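Local coordinates for MDM10 isoform 1 (Saccharomyces cerevisiae, PDB 7BTX), which helps tether the endoplasmic reticulum to mitochondria as part of the ERMES complex and takes part in late assembly of the TOM complex of the outer membrane, at residues S270-P273 with L274-H277. Residues are numbered along the deposited sequence; the frame is centred on the assembly and turned at random.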
ATOM      1  N   SER D 270      -8.483 -10.970  43.364  1.00 55.61           N
ATOM      2  CA  SER D 270      -9.505 -10.299  42.581  1.00 55.61           C
ATOM      3  C   SER D 270     -10.763 -11.157  42.517  1.00 55.61           C
ATOM      4  O   SER D 270     -10.819 -12.261  43.058  1.00 55.61           O
ATOM      5  CB  SER D 270      -8.987  -9.981  41.184  1.00 55.61           C
ATOM      6  OG  SER D 270     -10.060  -9.811  40.278  1.00 55.61           O
ATOM      7  N   TRP D 271     -11.785 -10.643  41.837  1.00 62.56           N
ATOM      8  CA  TRP D 271     -13.074 -11.307  41.695  1.00 62.56           C
ATOM      9  C   TRP D 271     -13.828 -10.635  40.560  1.00 62.56           C
ATOM     10  O   TRP D 271     -13.495  -9.522  40.150  1.00 62.56           O
ATOM     11  CB  TRP D 271     -13.890 -11.246  42.991  1.00 62.56           C
ATOM     12  CG  TRP D 271     -14.967 -12.281  43.095  1.00 62.56           C
ATOM     13  CD1 TRP D 271     -15.040 -13.455  42.414  1.00 62.56           C
ATOM     14  CD2 TRP D 271     -16.127 -12.231  43.931  1.00 62.56           C
ATOM     15  NE1 TRP D 271     -16.172 -14.140  42.769  1.00 62.56           N
ATOM     16  CE2 TRP D 271     -16.858 -13.409  43.700  1.00 62.56           C
ATOM     17  CE3 TRP D 271     -16.619 -11.302  44.851  1.00 62.56           C
ATOM     18  CZ2 TRP D 271     -18.054 -13.684  44.355  1.00 62.56           C
ATOM     19  CZ3 TRP D 271     -17.806 -11.577  45.501  1.00 62.56           C
ATOM     20  CH2 TRP D 271     -18.510 -12.758  45.250  1.00 62.56           C
ATOM     21  N   ASN D 272     -14.839 -11.328  40.054  1.00 69.31           N
ATOM     22  CA  ASN D 272     -15.722 -10.835  39.005  1.00 69.31           C
ATOM     23  C   ASN D 272     -17.009 -11.646  39.058  1.00 69.31           C
ATOM     24  O   ASN D 272     -17.116 -12.668  38.371  1.00 69.31           O
ATOM     25  CB  ASN D 272     -15.063 -10.956  37.633  1.00 69.31           C
ATOM     26  CG  ASN D 272     -15.682 -10.036  36.599  1.00 69.31           C
ATOM     27  OD1 ASN D 272     -16.899  -9.874  36.536  1.00 69.31           O
ATOM     28  ND2 ASN D 272     -14.838  -9.433  35.774  1.00 69.31           N
ATOM     29  N   PRO D 273     -18.007 -11.222  39.845  1.00 71.00           N
ATOM     30  CA  PRO D 273     -19.125 -12.115  40.185  1.00 71.00           C
ATOM     31  C   PRO D 273     -20.061 -12.428  39.030  1.00 71.00           C
ATOM     32  O   PRO D 273     -20.724 -13.469  39.041  1.00 71.00           O
ATOM     33  CB  PRO D 273     -19.851 -11.343  41.290  1.00 71.00           C
ATOM     34  CG  PRO D 273     -19.556  -9.927  40.997  1.00 71.00           C
ATOM     35  CD  PRO D 273     -18.157  -9.896  40.466  1.00 71.00           C
ATOM     36  N   LEU D 274     -20.129 -11.551  38.030  1.00 74.18           N
ATOM     37  CA  LEU D 274     -20.972 -11.818  36.870  1.00 74.18           C
ATOM     38  C   LEU D 274     -20.337 -12.850  35.951  1.00 74.18           C
ATOM     39  O   LEU D 274     -21.035 -13.493  35.159  1.00 74.18           O
ATOM     40  CB  LEU D 274     -21.268 -10.536  36.093  1.00 74.18           C
ATOM     41  CG  LEU D 274     -22.467  -9.695  36.539  1.00 74.18           C
ATOM     42  CD1 LEU D 274     -22.201  -8.904  37.809  1.00 74.18           C
ATOM     43  CD2 LEU D 274     -22.902  -8.781  35.412  1.00 74.18           C
ATOM     44  N   PHE D 275     -19.016 -13.014  36.037  1.00 76.60           N
ATOM     45  CA  PHE D 275     -18.308 -14.005  35.243  1.00 76.60           C
ATOM     46  C   PHE D 275     -17.696 -15.126  36.065  1.00 76.60           C
ATOM     47  O   PHE D 275     -17.380 -16.175  35.499  1.00 76.60           O
ATOM     48  CB  PHE D 275     -17.192 -13.342  34.420  1.00 76.60           C
ATOM     49  CG  PHE D 275     -17.678 -12.639  33.185  1.00 76.60           C
ATOM     50  CD1 PHE D 275     -19.000 -12.740  32.775  1.00 76.60           C
ATOM     51  CD2 PHE D 275     -16.811 -11.861  32.439  1.00 76.60           C
ATOM     52  CE1 PHE D 275     -19.444 -12.085  31.639  1.00 76.60           C
ATOM     53  CE2 PHE D 275     -17.246 -11.203  31.303  1.00 76.60           C
ATOM     54  CZ  PHE D 275     -18.565 -11.315  30.903  1.00 76.60           C
ATOM     55  N   GLY D 276     -17.517 -14.936  37.370  1.00 72.72           N
ATOM     56  CA  GLY D 276     -16.892 -15.946  38.200  1.00 72.72           C
ATOM     57  C   GLY D 276     -15.394 -16.040  38.049  1.00 72.72           C
ATOM     58  O   GLY D 276     -14.791 -16.984  38.563  1.00 72.72           O
ATOM     59  N   HIS D 277     -14.772 -15.080  37.370  1.00 67.98           N
ATOM     60  CA  HIS D 277     -13.353 -15.155  37.037  1.00 67.98           C
ATOM     61  C   HIS D 277     -12.518 -14.663  38.217  1.00 67.98           C
ATOM     62  O   HIS D 277     -12.115 -13.504  38.307  1.00 67.98           O
ATOM     63  CB  HIS D 277     -13.070 -14.354  35.775  1.00 67.98           C
ATOM     64  CG  HIS D 277     -11.655 -14.456  35.306  1.00 67.98           C
ATOM     65  ND1 HIS D 277     -10.747 -13.430  35.456  1.00 67.98           N
ATOM     66  CD2 HIS D 277     -10.988 -15.463  34.695  1.00 67.98           C
ATOM     67  CE1 HIS D 277      -9.583 -13.800  34.955  1.00 67.98           C
ATOM     68  NE2 HIS D 277      -9.702 -15.029  34.487  1.00 67.98           N
TER
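Asn272 swings its amide away from its own nitrogen (chi1 -159°), and Phe275 turns its ring from its carbonyl carbon (chi1 -78°), which leaves Asn272 OD1 loosely beside Phe275 CB at 4.1 Å. The backbone between them makes a type I turn at Pro273 and Leu274, closed by Phe275 N donating to Asn272 O at 3.0 Å from above the carbonyl plane. A second, bent donor, Gly276 N, reaches the same oxygen almost end-on to the C=O, at a doubtfully short distance. Gly276 itself takes a left-handed conformation (phi 76°), which sends the chain back, so that His277 O comes 4.0 Å from Trp271 C. This is consistent with a four-residue loop of the β-hairpin joining strands 263-269 and 280-284 of the mitochondrial β-barrel, followed by Ser270 pairing with Ser279. At the turn's own corners, Pro273 CG lies 4.3 Å from Leu274 CD1, and Pro273 CB sits 4.2 Å above the Trp271 ring, offset toward its rim; Pro273 and Leu274 also touch Cys248 on the adjacent strand. Phe275 packs on an apolar side chain of another protein's chain. One carbonyl shared by two successive amides, both at bent angles, probably holds the bend mainly through the backbone, while apolar side chains spread outward to pack on neighbours.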